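Local structure of collagen adhesin (Staphylococcus aureus, 2F68) at residues 217-220 with 221-225. The protein binds collagen as a surface adhesin of the bacterium, probably by wrapping its domains around the collagen triple helix in a "collagen hug". Sequence-based numbering, arbitrary orientation.
Sequences SAIT and DFEKA
Ser217 and Asp221 meet twice, once through side chains and once through backbone. The hydroxyl OG of Ser217 donates to OD2 of Asp221 over 2.9 Å, reaching the oxygen from above the carboxylate, 38° out of its plane. Asp221 N in turn donates to Ser217 O at 2.8 Å, and an N-H...O angle of 161° makes this a nearly straight i to i+4 bond. With chi1 of -67°, CG of Asp221 sits beside its own backbone N, which swings the carboxylate back toward Ser217. Ser217 holds the N-cap position, yet its hydroxyl is spent on this side chain and makes no capping bond.

Two residues further along, Ile219 and Glu223 run side by side in the same direction. Branch CG2 of Ile219 lies 3.5 Å from OE2 of Glu223, an aliphatic-to-carboxylate contact, while Glu223 N bonds to Ile219 O at 3.0 Å. OE2 is held from beyond the helix by the backbone N of Ile231, which fixes the end of the extended Glu223 chain. Thr220 and Lys224 repeat the pattern more loosely: methyl CG2 of Thr220 packs 3.9 Å from CE of Lys224, and Lys224 N reaches Thr220 O at 3.2 Å. The bond from Phe222 N to Ala218 O, 3.3 Å long, is weak.

Phe222 directs its ring away from these pairs, CG being anti to the backbone N, and packs on Ile203, Val205 and Ile231; Ile219 rests on Leu198 and Ile231. The successive i to i+4 bonds identify an alpha-helix, residues 218-225, and Ile219 and Phe222 turned inward against exposed Thr220 and Lys224 make it amphipathic; it links strands 211-213 and 230-234 and packs against the beta-sheets of the collagen-binding domain.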
ATOM      1  N   SER A 217      11.179  22.622  -5.101  1.00 26.54           N
ATOM      2  CA  SER A 217      10.600  23.933  -5.400  1.00 26.18           C
ATOM      3  C   SER A 217       9.102  23.859  -5.717  1.00 26.00           C
ATOM      4  O   SER A 217       8.522  24.825  -6.219  1.00 25.63           O
ATOM      5  CB  SER A 217      11.359  24.592  -6.558  1.00 25.84           C
ATOM      6  OG  SER A 217      11.293  23.801  -7.732  1.00 28.47           O
ATOM      7  N   ALA A 218       8.485  22.719  -5.404  1.00 25.72           N
ATOM      8  CA  ALA A 218       7.074  22.460  -5.712  1.00 26.31           C
ATOM      9  C   ALA A 218       6.108  23.484  -5.111  1.00 25.68           C
ATOM     10  O   ALA A 218       5.167  23.917  -5.778  1.00 26.45           O
ATOM     11  CB  ALA A 218       6.690  21.049  -5.279  1.00 26.86           C
ATOM     12  N   ILE A 219       6.349  23.863  -3.857  1.00 25.33           N
ATOM     13  CA  ILE A 219       5.511  24.842  -3.161  1.00 26.06           C
ATOM     14  C   ILE A 219       5.801  26.262  -3.657  1.00 26.81           C
ATOM     15  O   ILE A 219       4.879  27.058  -3.851  1.00 25.77           O
ATOM     16  CB  ILE A 219       5.691  24.761  -1.619  1.00 25.57           C
ATOM     17  CG1 ILE A 219       5.495  23.323  -1.127  1.00 24.94           C
ATOM     18  CG2 ILE A 219       4.728  25.716  -0.905  1.00 26.60           C
ATOM     19  CD1 ILE A 219       6.095  23.040   0.239  1.00 25.04           C
ATOM     20  N   THR A 220       7.082  26.560  -3.867  1.00 26.89           N
ATOM     21  CA  THR A 220       7.526  27.878  -4.331  1.00 28.48           C
ATOM     22  C   THR A 220       7.009  28.188  -5.740  1.00 27.77           C
ATOM     23  O   THR A 220       6.576  29.309  -6.012  1.00 28.34           O
ATOM     24  CB  THR A 220       9.070  28.003  -4.294  1.00 28.64           C
ATOM     25  OG1 THR A 220       9.571  27.456  -3.067  1.00 29.71           O
ATOM     26  CG2 THR A 220       9.502  29.463  -4.404  1.00 31.87           C
ATOM     27  N   ASP A 221       7.050  27.188  -6.621  1.00 27.62           N
ATOM     28  CA  ASP A 221       6.576  27.339  -7.999  1.00 26.62           C
ATOM     29  C   ASP A 221       5.053  27.446  -8.088  1.00 26.85           C
ATOM     30  O   ASP A 221       4.526  28.088  -8.999  1.00 25.80           O
ATOM     31  CB  ASP A 221       7.076  26.185  -8.877  1.00 26.99           C
ATOM     32  CG  ASP A 221       8.587  26.198  -9.065  1.00 29.13           C
ATOM     33  OD1 ASP A 221       9.186  27.295  -9.109  1.00 32.21           O
ATOM     34  OD2 ASP A 221       9.177  25.102  -9.178  1.00 29.22           O
ATOM     35  N   PHE A 222       4.358  26.812  -7.145  1.00 25.83           N
ATOM     36  CA  PHE A 222       2.897  26.864  -7.076  1.00 24.64           C
ATOM     37  C   PHE A 222       2.409  28.236  -6.611  1.00 25.26           C
ATOM     38  O   PHE A 222       1.460  28.786  -7.172  1.00 26.51           O
ATOM     39  CB  PHE A 222       2.362  25.763  -6.150  1.00 24.02           C
ATOM     40  CG  PHE A 222       0.858  25.673  -6.107  1.00 23.54           C
ATOM     41  CD1 PHE A 222       0.167  24.906  -7.043  1.00 23.65           C
ATOM     42  CD2 PHE A 222       0.132  26.347  -5.129  1.00 24.27           C
ATOM     43  CE1 PHE A 222      -1.224  24.818  -7.007  1.00 27.28           C
ATOM     44  CE2 PHE A 222      -1.258  26.265  -5.083  1.00 24.98           C
ATOM     45  CZ  PHE A 222      -1.936  25.499  -6.025  1.00 23.76           C
ATOM     46  N   GLU A 223       3.067  28.781  -5.589  1.00 27.40           N
ATOM     47  CA  GLU A 223       2.696  30.074  -5.013  1.00 28.33           C
ATOM     48  C   GLU A 223       3.049  31.253  -5.924  1.00 29.90           C
ATOM     49  O   GLU A 223       2.435  32.318  -5.833  1.00 29.39           O
ATOM     50  CB  GLU A 223       3.337  30.253  -3.632  1.00 29.59           C
ATOM     51  CG  GLU A 223       2.748  29.351  -2.548  1.00 26.97           C
ATOM     52  CD  GLU A 223       3.402  29.535  -1.185  1.00 29.14           C
ATOM     53  OE1 GLU A 223       4.181  30.496  -1.006  1.00 33.42           O
ATOM     54  OE2 GLU A 223       3.129  28.712  -0.285  1.00 26.37           O
ATOM     55  N   LYS A 224       4.036  31.054  -6.796  1.00 30.01           N
ATOM     56  CA  LYS A 224       4.434  32.070  -7.771  1.00 31.20           C
ATOM     57  C   LYS A 224       3.499  32.096  -8.980  1.00 29.72           C
ATOM     58  O   LYS A 224       3.139  33.170  -9.467  1.00 29.06           O
ATOM     59  CB  LYS A 224       5.881  31.858  -8.224  1.00 31.46           C
ATOM     60  CG  LYS A 224       6.925  32.368  -7.243  1.00 36.54           C
ATOM     61  CD  LYS A 224       8.335  32.107  -7.752  1.00 41.50           C
ATOM     62  CE  LYS A 224       9.390  32.606  -6.774  1.00 44.62           C
ATOM     63  NZ  LYS A 224       9.444  34.094  -6.697  1.00 46.96           N
ATOM     64  N   ALA A 225       3.118  30.912  -9.459  1.00 28.84           N
ATOM     65  CA  ALA A 225       2.198  30.783 -10.591  1.00 28.67           C
ATOM     66  C   ALA A 225       0.769  31.157 -10.200  1.00 28.91           C
ATOM     67  O   ALA A 225       0.004  31.658 -11.026  1.00 28.46           O
ATOM     68  CB  ALA A 225       2.245  29.374 -11.156  1.00 29.10           C
TER